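Local coordinates for protein 4-aminobutyrate transaminase (Acinetobacter baumannii, PDB 6WOP) that probably catalyses the pyridoxal-phosphate-dependent transfer of the amino group of 4-aminobutyrate to 2-oxoglutarate, as a class-III aminotransferase, at residues A31-I36 with T398-Q403; E69-F74 with S302-A307; S143-A148 with V162-V167. One frame throughout, in Å; residues are numbered along the deposited sequence.

How the contacts relate
After helix 4-15 the chain forms the beta-hairpin of strands 28-32 and 35-38, whose turn is met by residues 398-403, leading into helix 401-416. Contact 1 closes the longest loop, and the other two lie within it. Helix 61-71 follows, and contact 2 joins its end to the start of helix 303-318. Inside that second loop, contact 3 makes a short closure between helix 144-149 and the approach to strand 167-170, which edges the mixed seven-stranded sheet that starts at strand 104-109. None cross. Their centres lie about 25 to 39 Å apart, contacts 1 and 3 on opposite sides of the chain's centre; contacts 2 and 3 both touch the second subunit.

Contact 1. Residues A31-I36 with T398-Q403; sequences AENATI and TIPAEQ
Asn33 and Thr398 join a beta-hairpin turn to the loop that leads into helix 401-416. The hairpin links strands 28-32 and 35-38, at one side of a mixed seven-stranded sheet, through a type II' turn from Glu32 to Thr35. The side chain of Asn33 starts from a CB directed at the loop, and its CG stands anti to the backbone N (chi1 -172°), 3.5 Å from Thr398 O. Beyond CG the amide divides its work. Asn33 OD1 accepts from Thr398 OG1 at 2.6 Å, the hydroxyl lying above the plane of the carbonyl. Asn33 ND2 donates a hydrogen bond to Thr398 O at 2.9 Å, with that oxygen in the amide plane, and also lies 3.4 Å from Pro400 CD. Two bonds to one residue thus fix the rotation of the amide. Next in the turn, Ala34 CB packs against Ile399 CG1 at 3.5 Å, while Ile399 also rests on Ile45 of strand 43-46 and Leu328 of helix 321-342. From the first turn of helix 401-416, Gln403 extends its chain back to the hairpin, where its NE2 donates to Thr35 OG1 at 2.9 Å, the N-H pointing almost straight at the oxygen (162°).

Contact 2. Residues E69-F74 with S302-A307; sequences EQLTKF and SPIAVA
Gln70 CG stands anti to the backbone N (chi1 -177°), a bend at chi2 (70°) turns CD back toward Phe74, and the Gln70 side chain crosses Pro303 obliquely; Phe74 CG lies between its own backbone N and carbonyl carbon (chi1 57°), and the ring it carries meets both Gln70 NE2 and Pro303 CG. Here the end of helix 61-71 and the loop after it pack on the N-terminal turn of helix 303-318, in the fold type I architecture of class-III aminotransferases. Ser302 is the N-cap of the latter helix, its OG accepting a weak bond from Ala305 N.

The bent side chain of Gln70 folds back over its own segment. Gln70 NE2 lies over the centre of the Phe74 ring, 3.3 Å above its plane, and donates to Phe74 O at 2.9 Å with that oxygen in the amide plane. This bond holds the amide in place while CB and CG of Gln70 face the second helix: Gln70 CG is 3.7 Å from Pro303 O, and Gln70 CB meets Ala307 CB. The Phe74 side chain crosses Pro303 at about a right angle, bringing Phe74 CE2 within 3.6 Å of Pro303 CG. Farther along, Ile304 CD1 reaches Leu71 CD2 at 3.6 Å, and the same methyl touches Gln70 CG. Leu71 and Phe275 of the second subunit pack on Leu71 and Ile304 of this chain. A water links the two segments, donating to Pro303 O at 2.7 Å and, more weakly, to Gln70 OE1 at 3.0 Å.

Contact 3. Residues S143-A148 with V162-V167; sequences SFMTMA and VMPAGV
Ala148 CB and Met163 CB, 3.8 Å apart, are central to an apolar contact between one side of helix 144-149 and the loop after it. The same Ala148 CB lies 4.0 Å from Pro164 CD and also faces Val167 CG1. Pro164 presents its ring to the helix, with CG close to Met145 CA.

Sulfur takes part on both sides. Bends at chi2 and chi3 bring the end of Met145 to Val167 and Pro164, and Met145 SD meets Val167 CG2 at 3.6 Å, with Pro164 CG a little farther off. Met163 is likewise bent at chi2 and chi3. Its SD approaches Met147 CB and Phe144 O, and its CE comes 4.0 Å from Phe144 CD1, the two side chains crossing at about a right angle. Within the helix, Met147 CE lies over one face of the Phe144 ring, 3.8 Å above the plane and displaced toward the rim.

The loop between helix 144-149 and strand 167-170 thus folds back on the helix. Strand 167-170 edges the mainly parallel seven-stranded sheet of the large domain of fold type I pyridoxal-phosphate enzymes, and Gly166 is tied by backbone bonding to Ile132 of the adjacent strand.

Polar interactions concern the helix start and the subunit interfaces. Ser143 is the N-cap: its OG accepts from Thr146 N at 2.8 Å and, at 2.6 Å, from Thr146 OG1. Ser143 OG is also bonded to Glu117 of its own chain, while Glu117 of the second subunit bonds to Phe144 N, and Arg124 of that subunit reaches Val162 O through NH1.

Contact 1. Residues A31-I36 with T398-Q403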
loop_
_atom_site.group_PDB
_atom_site.type_symbol
_atom_site.label_atom_id
_atom_site.label_comp_id
_atom_site.label_asym_id
_atom_site.label_seq_id
_atom_site.Cartn_x
_atom_site.Cartn_y
_atom_site.Cartn_z
ATOM N N ALA A 31 40.154 -5.769 -19.812
ATOM C CA ALA A 31 40.296 -4.553 -19.021
ATOM C C ALA A 31 41.344 -4.827 -17.959
ATOM O O ALA A 31 41.479 -5.963 -17.501
ATOM C CB ALA A 31 38.969 -4.102 -18.360
ATOM N N GLU A 32 42.125 -3.811 -17.617
ATOM C CA GLU A 32 43.149 -4.008 -16.590
ATOM C C GLU A 32 43.477 -2.653 -15.988
ATOM O O GLU A 32 43.925 -1.729 -16.705
ATOM C CB GLU A 32 44.431 -4.711 -17.135
ATOM C CG GLU A 32 45.292 -5.330 -15.952
ATOM C CD GLU A 32 46.360 -6.330 -16.422
ATOM O OE1 GLU A 32 46.196 -6.905 -17.489
ATOM O OE2 GLU A 32 47.365 -6.505 -15.718
ATOM N N ASN A 33 43.352 -2.588 -14.654
ATOM C CA ASN A 33 43.556 -1.387 -13.840
ATOM C C ASN A 33 42.585 -0.331 -14.370
ATOM O O ASN A 33 41.366 -0.484 -14.167
ATOM C CB ASN A 33 45.043 -0.919 -13.794
ATOM C CG ASN A 33 45.283 0.258 -12.754
ATOM O OD1 ASN A 33 44.350 0.708 -12.054
ATOM N ND2 ASN A 33 46.493 0.720 -12.662
ATOM N N ALA A 34 43.063 0.693 -15.088
ATOM C CA ALA A 34 42.164 1.719 -15.628
ATOM C C ALA A 34 42.183 1.740 -17.163
ATOM O O ALA A 34 41.885 2.777 -17.776
ATOM C CB ALA A 34 42.541 3.108 -15.068
ATOM N N THR A 35 42.585 0.638 -17.797
ATOM C CA THR A 35 42.602 0.496 -19.253
ATOM C C THR A 35 41.562 -0.537 -19.686
ATOM O O THR A 35 41.523 -1.642 -19.122
ATOM C CB THR A 35 43.987 0.029 -19.696
ATOM O OG1 THR A 35 44.952 0.896 -19.050
ATOM C CG2 THR A 35 44.164 0.165 -21.239
ATOM N N ILE A 36 40.751 -0.202 -20.692
ATOM C CA ILE A 36 39.757 -1.126 -21.257
ATOM C C ILE A 36 40.006 -1.209 -22.746
ATOM O O ILE A 36 40.291 -0.182 -23.380
ATOM C CB ILE A 36 38.303 -0.627 -21.019
ATOM C CG1 ILE A 36 38.030 -0.401 -19.528
ATOM C CG2 ILE A 36 37.265 -1.650 -21.655
ATOM C CD1 ILE A 36 36.784 0.544 -19.346
ATOM N N THR A 398 43.668 3.320 -8.292
ATOM C CA THR A 398 44.957 2.738 -8.687
ATOM C C THR A 398 45.446 3.247 -10.058
ATOM O O THR A 398 46.476 2.759 -10.558
ATOM C CB THR A 398 44.798 1.214 -8.734
ATOM O OG1 THR A 398 43.683 0.881 -9.585
ATOM C CG2 THR A 398 44.512 0.613 -7.338
ATOM N N ILE A 399 44.719 4.158 -10.702
ATOM C CA ILE A 399 45.101 4.577 -12.073
ATOM C C ILE A 399 46.533 5.140 -12.069
ATOM O O ILE A 399 46.910 5.906 -11.168
ATOM C CB ILE A 399 44.056 5.591 -12.633
ATOM C CG1 ILE A 399 44.418 5.923 -14.085
ATOM C CG2 ILE A 399 44.010 6.898 -11.811
ATOM C CD1 ILE A 399 43.309 6.701 -14.792
ATOM N N PRO A 400 47.407 4.756 -12.999
ATOM C CA PRO A 400 48.750 5.345 -13.017
ATOM C C PRO A 400 48.654 6.845 -13.203
ATOM O O PRO A 400 47.867 7.306 -14.013
ATOM C CB PRO A 400 49.402 4.679 -14.223
ATOM C CG PRO A 400 48.654 3.299 -14.350
ATOM C CD PRO A 400 47.215 3.749 -14.059
ATOM N N ALA A 401 49.513 7.600 -12.508
ATOM C CA ALA A 401 49.407 9.068 -12.524
ATOM C C ALA A 401 49.542 9.607 -13.955
ATOM O O ALA A 401 48.856 10.562 -14.341
ATOM C CB ALA A 401 50.474 9.652 -11.591
ATOM N N GLU A 402 50.398 8.972 -14.773
ATOM C CA GLU A 402 50.617 9.456 -16.139
ATOM C C GLU A 402 49.425 9.192 -17.050
ATOM O O GLU A 402 49.145 9.985 -17.949
ATOM C CB GLU A 402 51.890 8.822 -16.729
ATOM C CG GLU A 402 51.804 7.330 -17.013
ATOM C CD GLU A 402 52.193 6.421 -15.807
ATOM O OE1 GLU A 402 52.307 6.895 -14.638
ATOM O OE2 GLU A 402 52.410 5.214 -16.064
ATOM N N GLN A 403 48.683 8.115 -16.813
ATOM C CA GLN A 403 47.477 7.833 -17.574
ATOM C C GLN A 403 46.307 8.711 -17.110
ATOM O O GLN A 403 45.513 9.194 -17.930
ATOM C CB GLN A 403 47.118 6.361 -17.427
ATOM C CG GLN A 403 45.991 5.933 -18.342
ATOM C CD GLN A 403 45.581 4.464 -18.159
ATOM O OE1 GLN A 403 45.467 3.965 -17.048
ATOM N NE2 GLN A 403 45.304 3.811 -19.254
#

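Contact 2. Residues E69-F74 with S302-A307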
loop_
_atom_site.group_PDB
_atom_site.type_symbol
_atom_site.label_atom_id
_atom_site.label_comp_id
_atom_site.label_asym_id
_atom_site.label_seq_id
_atom_site.Cartn_x
_atom_site.Cartn_y
_atom_site.Cartn_z
ATOM N N GLU A 69 42.790 -18.319 -5.827
ATOM C CA GLU A 69 42.987 -19.305 -4.764
ATOM C C GLU A 69 41.645 -19.858 -4.290
ATOM O O GLU A 69 41.504 -21.058 -4.070
ATOM C CB GLU A 69 43.745 -18.684 -3.600
ATOM C CG GLU A 69 43.800 -19.499 -2.327
ATOM C CD GLU A 69 44.714 -20.724 -2.409
ATOM O OE1 GLU A 69 45.393 -20.961 -3.451
ATOM O OE2 GLU A 69 44.743 -21.459 -1.396
ATOM N N GLN A 70 40.654 -18.998 -4.112
ATOM C CA GLN A 70 39.341 -19.517 -3.697
ATOM C C GLN A 70 38.739 -20.465 -4.745
ATOM O O GLN A 70 37.986 -21.386 -4.382
ATOM C CB GLN A 70 38.367 -18.359 -3.423
ATOM C CG GLN A 70 37.009 -18.905 -2.902
ATOM C CD GLN A 70 37.127 -19.481 -1.473
ATOM O OE1 GLN A 70 37.912 -18.971 -0.676
ATOM N NE2 GLN A 70 36.370 -20.518 -1.162
ATOM N N LEU A 71 39.050 -20.287 -6.037
ATOM C CA LEU A 71 38.516 -21.205 -7.024
ATOM C C LEU A 71 39.054 -22.616 -6.833
ATOM O O LEU A 71 38.463 -23.548 -7.378
ATOM C CB LEU A 71 38.869 -20.765 -8.448
ATOM C CG LEU A 71 38.177 -19.502 -8.980
ATOM C CD1 LEU A 71 38.823 -19.115 -10.368
ATOM C CD2 LEU A 71 36.693 -19.828 -9.133
ATOM N N THR A 72 40.188 -22.783 -6.138
ATOM C CA THR A 72 40.684 -24.120 -5.853
ATOM C C THR A 72 39.998 -24.717 -4.629
ATOM O O THR A 72 40.244 -25.872 -4.294
ATOM C CB THR A 72 42.204 -24.148 -5.578
ATOM O OG1 THR A 72 42.450 -23.597 -4.292
ATOM C CG2 THR A 72 42.951 -23.333 -6.570
ATOM N N LYS A 73 39.159 -23.965 -3.951
ATOM C CA LYS A 73 38.539 -24.451 -2.728
ATOM C C LYS A 73 37.044 -24.702 -2.921
ATOM O O LYS A 73 36.610 -25.862 -2.889
ATOM C CB LYS A 73 38.788 -23.454 -1.604
ATOM C CG LYS A 73 40.311 -23.310 -1.258
ATOM C CD LYS A 73 40.512 -22.200 -0.222
ATOM C CE LYS A 73 41.979 -21.993 0.179
ATOM N NZ LYS A 73 42.087 -20.783 1.095
ATOM N N PHE A 74 36.258 -23.650 -3.120
ATOM C CA PHE A 74 34.822 -23.773 -3.383
ATOM C C PHE A 74 34.314 -22.407 -3.815
ATOM O O PHE A 74 34.886 -21.382 -3.441
ATOM C CB PHE A 74 34.032 -24.297 -2.167
ATOM C CG PHE A 74 34.185 -23.478 -0.914
ATOM C CD1 PHE A 74 35.261 -23.685 -0.076
ATOM C CD2 PHE A 74 33.272 -22.475 -0.599
ATOM C CE1 PHE A 74 35.433 -22.939 1.045
ATOM C CE2 PHE A 74 33.426 -21.726 0.572
ATOM C CZ PHE A 74 34.509 -21.946 1.364
ATOM N N SER A 302 29.056 -14.326 -1.338
ATOM C CA SER A 302 29.623 -15.366 -2.179
ATOM C C SER A 302 31.097 -15.596 -1.815
ATOM O O SER A 302 31.850 -14.628 -1.669
ATOM C CB SER A 302 29.451 -14.913 -3.622
ATOM O OG SER A 302 30.536 -15.371 -4.421
ATOM N N PRO A 303 31.513 -16.861 -1.642
ATOM C CA PRO A 303 32.919 -17.149 -1.277
ATOM C C PRO A 303 33.933 -16.445 -2.171
ATOM O O PRO A 303 34.985 -15.997 -1.676
ATOM C CB PRO A 303 33.010 -18.686 -1.458
ATOM C CG PRO A 303 31.597 -19.165 -1.164
ATOM C CD PRO A 303 30.671 -18.072 -1.758
ATOM N N ILE A 304 33.660 -16.447 -3.488
ATOM C CA ILE A 304 34.497 -15.764 -4.492
ATOM C C ILE A 304 34.615 -14.281 -4.162
ATOM O O ILE A 304 35.711 -13.717 -4.095
ATOM C CB ILE A 304 33.867 -15.970 -5.889
ATOM C CG1 ILE A 304 33.827 -17.454 -6.241
ATOM C CG2 ILE A 304 34.510 -15.131 -7.036
ATOM C CD1 ILE A 304 35.179 -18.030 -6.351
ATOM N N ALA A 305 33.467 -13.620 -3.968
ATOM C CA ALA A 305 33.446 -12.185 -3.713
ATOM C C ALA A 305 33.974 -11.848 -2.340
ATOM O O ALA A 305 34.514 -10.754 -2.146
ATOM C CB ALA A 305 32.019 -11.623 -3.868
ATOM N N VAL A 306 33.798 -12.742 -1.370
ATOM C CA VAL A 306 34.352 -12.519 -0.043
ATOM C C VAL A 306 35.889 -12.546 -0.126
ATOM O O VAL A 306 36.588 -11.713 0.458
ATOM C CB VAL A 306 33.812 -13.585 0.913
ATOM C CG1 VAL A 306 34.686 -13.659 2.176
ATOM C CG2 VAL A 306 32.308 -13.264 1.290
ATOM N N ALA A 307 36.427 -13.460 -0.916
ATOM C CA ALA A 307 37.887 -13.480 -1.055
ATOM C C ALA A 307 38.371 -12.199 -1.689
ATOM O O ALA A 307 39.435 -11.659 -1.315
ATOM C CB ALA A 307 38.336 -14.697 -1.894
HETATM O O HOH W 1 36.144 -16.895 0.543
#

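Contact 3. Residues S143-A148 with V162-V167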
loop_
_atom_site.group_PDB
_atom_site.type_symbol
_atom_site.label_atom_id
_atom_site.label_comp_id
_atom_site.label_asym_id
_atom_site.label_seq_id
_atom_site.Cartn_x
_atom_site.Cartn_y
_atom_site.Cartn_z
ATOM N N SER A 143 14.589 -2.560 -6.987
ATOM C CA SER A 143 13.525 -3.365 -6.406
ATOM C C SER A 143 12.286 -2.451 -6.264
ATOM O O SER A 143 12.358 -1.226 -6.456
ATOM C CB SER A 143 13.992 -3.956 -5.056
ATOM O OG SER A 143 13.852 -2.957 -4.039
ATOM N N PHE A 144 11.117 -3.028 -5.958
ATOM C CA PHE A 144 9.972 -2.144 -5.740
ATOM C C PHE A 144 10.227 -1.270 -4.533
ATOM O O PHE A 144 10.063 -0.047 -4.612
ATOM C CB PHE A 144 8.707 -2.971 -5.592
ATOM C CG PHE A 144 8.125 -3.326 -6.898
ATOM C CD1 PHE A 144 7.325 -2.407 -7.548
ATOM C CD2 PHE A 144 8.436 -4.554 -7.521
ATOM C CE1 PHE A 144 6.798 -2.705 -8.835
ATOM C CE2 PHE A 144 7.920 -4.859 -8.746
ATOM C CZ PHE A 144 7.074 -3.935 -9.418
ATOM N N MET A 145 10.772 -1.838 -3.434
ATOM C CA MET A 145 10.990 -0.930 -2.309
ATOM C C MET A 145 12.116 0.070 -2.592
ATOM O O MET A 145 12.008 1.251 -2.208
ATOM C CB MET A 145 11.302 -1.699 -1.028
ATOM C CG MET A 145 11.514 -0.825 0.212
ATOM S SD MET A 145 10.225 0.510 0.378
ATOM C CE MET A 145 9.209 0.005 1.712
ATOM N N THR A 146 13.266 -0.384 -3.170
ATOM C CA THR A 146 14.316 0.594 -3.399
ATOM C C THR A 146 13.977 1.548 -4.549
ATOM O O THR A 146 14.502 2.666 -4.579
ATOM C CB THR A 146 15.706 -0.119 -3.587
ATOM O OG1 THR A 146 15.640 -1.119 -4.623
ATOM C CG2 THR A 146 16.051 -0.882 -2.278
ATOM N N MET A 147 13.102 1.158 -5.479
ATOM C CA MET A 147 12.656 2.142 -6.469
ATOM C C MET A 147 11.827 3.229 -5.799
ATOM O O MET A 147 11.906 4.399 -6.185
ATOM C CB MET A 147 11.756 1.481 -7.550
ATOM C CG MET A 147 12.509 0.838 -8.629
ATOM S SD MET A 147 11.246 0.334 -9.922
ATOM C CE MET A 147 10.520 -1.145 -9.245
ATOM N N ALA A 148 10.960 2.844 -4.868
ATOM C CA ALA A 148 10.169 3.849 -4.148
ATOM C C ALA A 148 11.091 4.779 -3.375
ATOM O O ALA A 148 10.887 5.983 -3.334
ATOM C CB ALA A 148 9.184 3.152 -3.175
ATOM N N VAL A 162 2.174 1.289 -9.126
ATOM C CA VAL A 162 2.098 1.779 -7.754
ATOM C C VAL A 162 3.302 1.321 -6.945
ATOM O O VAL A 162 3.818 0.211 -7.126
ATOM C CB VAL A 162 0.767 1.320 -7.115
ATOM C CG1 VAL A 162 0.590 -0.152 -7.184
ATOM C CG2 VAL A 162 0.686 1.757 -5.621
ATOM N N MET A 163 3.755 2.175 -6.026
ATOM C CA MET A 163 4.959 1.908 -5.235
ATOM C C MET A 163 4.489 1.617 -3.816
ATOM O O MET A 163 3.406 2.071 -3.424
ATOM C CB MET A 163 5.923 3.110 -5.202
ATOM C CG MET A 163 6.554 3.463 -6.569
ATOM S SD MET A 163 7.755 2.109 -6.881
ATOM C CE MET A 163 7.264 1.480 -8.507
ATOM N N PRO A 164 5.270 0.885 -3.013
ATOM C CA PRO A 164 4.808 0.588 -1.649
ATOM C C PRO A 164 4.584 1.823 -0.786
ATOM O O PRO A 164 5.293 2.830 -0.864
ATOM C CB PRO A 164 5.915 -0.316 -1.073
ATOM C CG PRO A 164 7.049 -0.227 -2.036
ATOM C CD PRO A 164 6.507 0.132 -3.362
ATOM N N ALA A 165 3.593 1.708 0.082
ATOM C CA ALA A 165 3.217 2.776 0.990
ATOM C C ALA A 165 4.312 3.062 2.013
ATOM O O ALA A 165 5.126 2.190 2.338
ATOM C CB ALA A 165 1.943 2.386 1.740
ATOM N N GLY A 166 4.250 4.275 2.597
ATOM C CA GLY A 166 5.104 4.642 3.729
ATOM C C GLY A 166 6.508 5.099 3.350
ATOM O O GLY A 166 7.412 5.083 4.191
ATOM N N VAL A 167 6.727 5.484 2.096
ATOM C CA VAL A 167 8.017 6.031 1.658
ATOM C C VAL A 167 7.809 7.463 1.204
ATOM O O VAL A 167 6.955 7.712 0.339
ATOM C CB VAL A 167 8.588 5.193 0.507
ATOM C CG1 VAL A 167 9.984 5.771 -0.001
ATOM C CG2 VAL A 167 8.714 3.742 0.998
#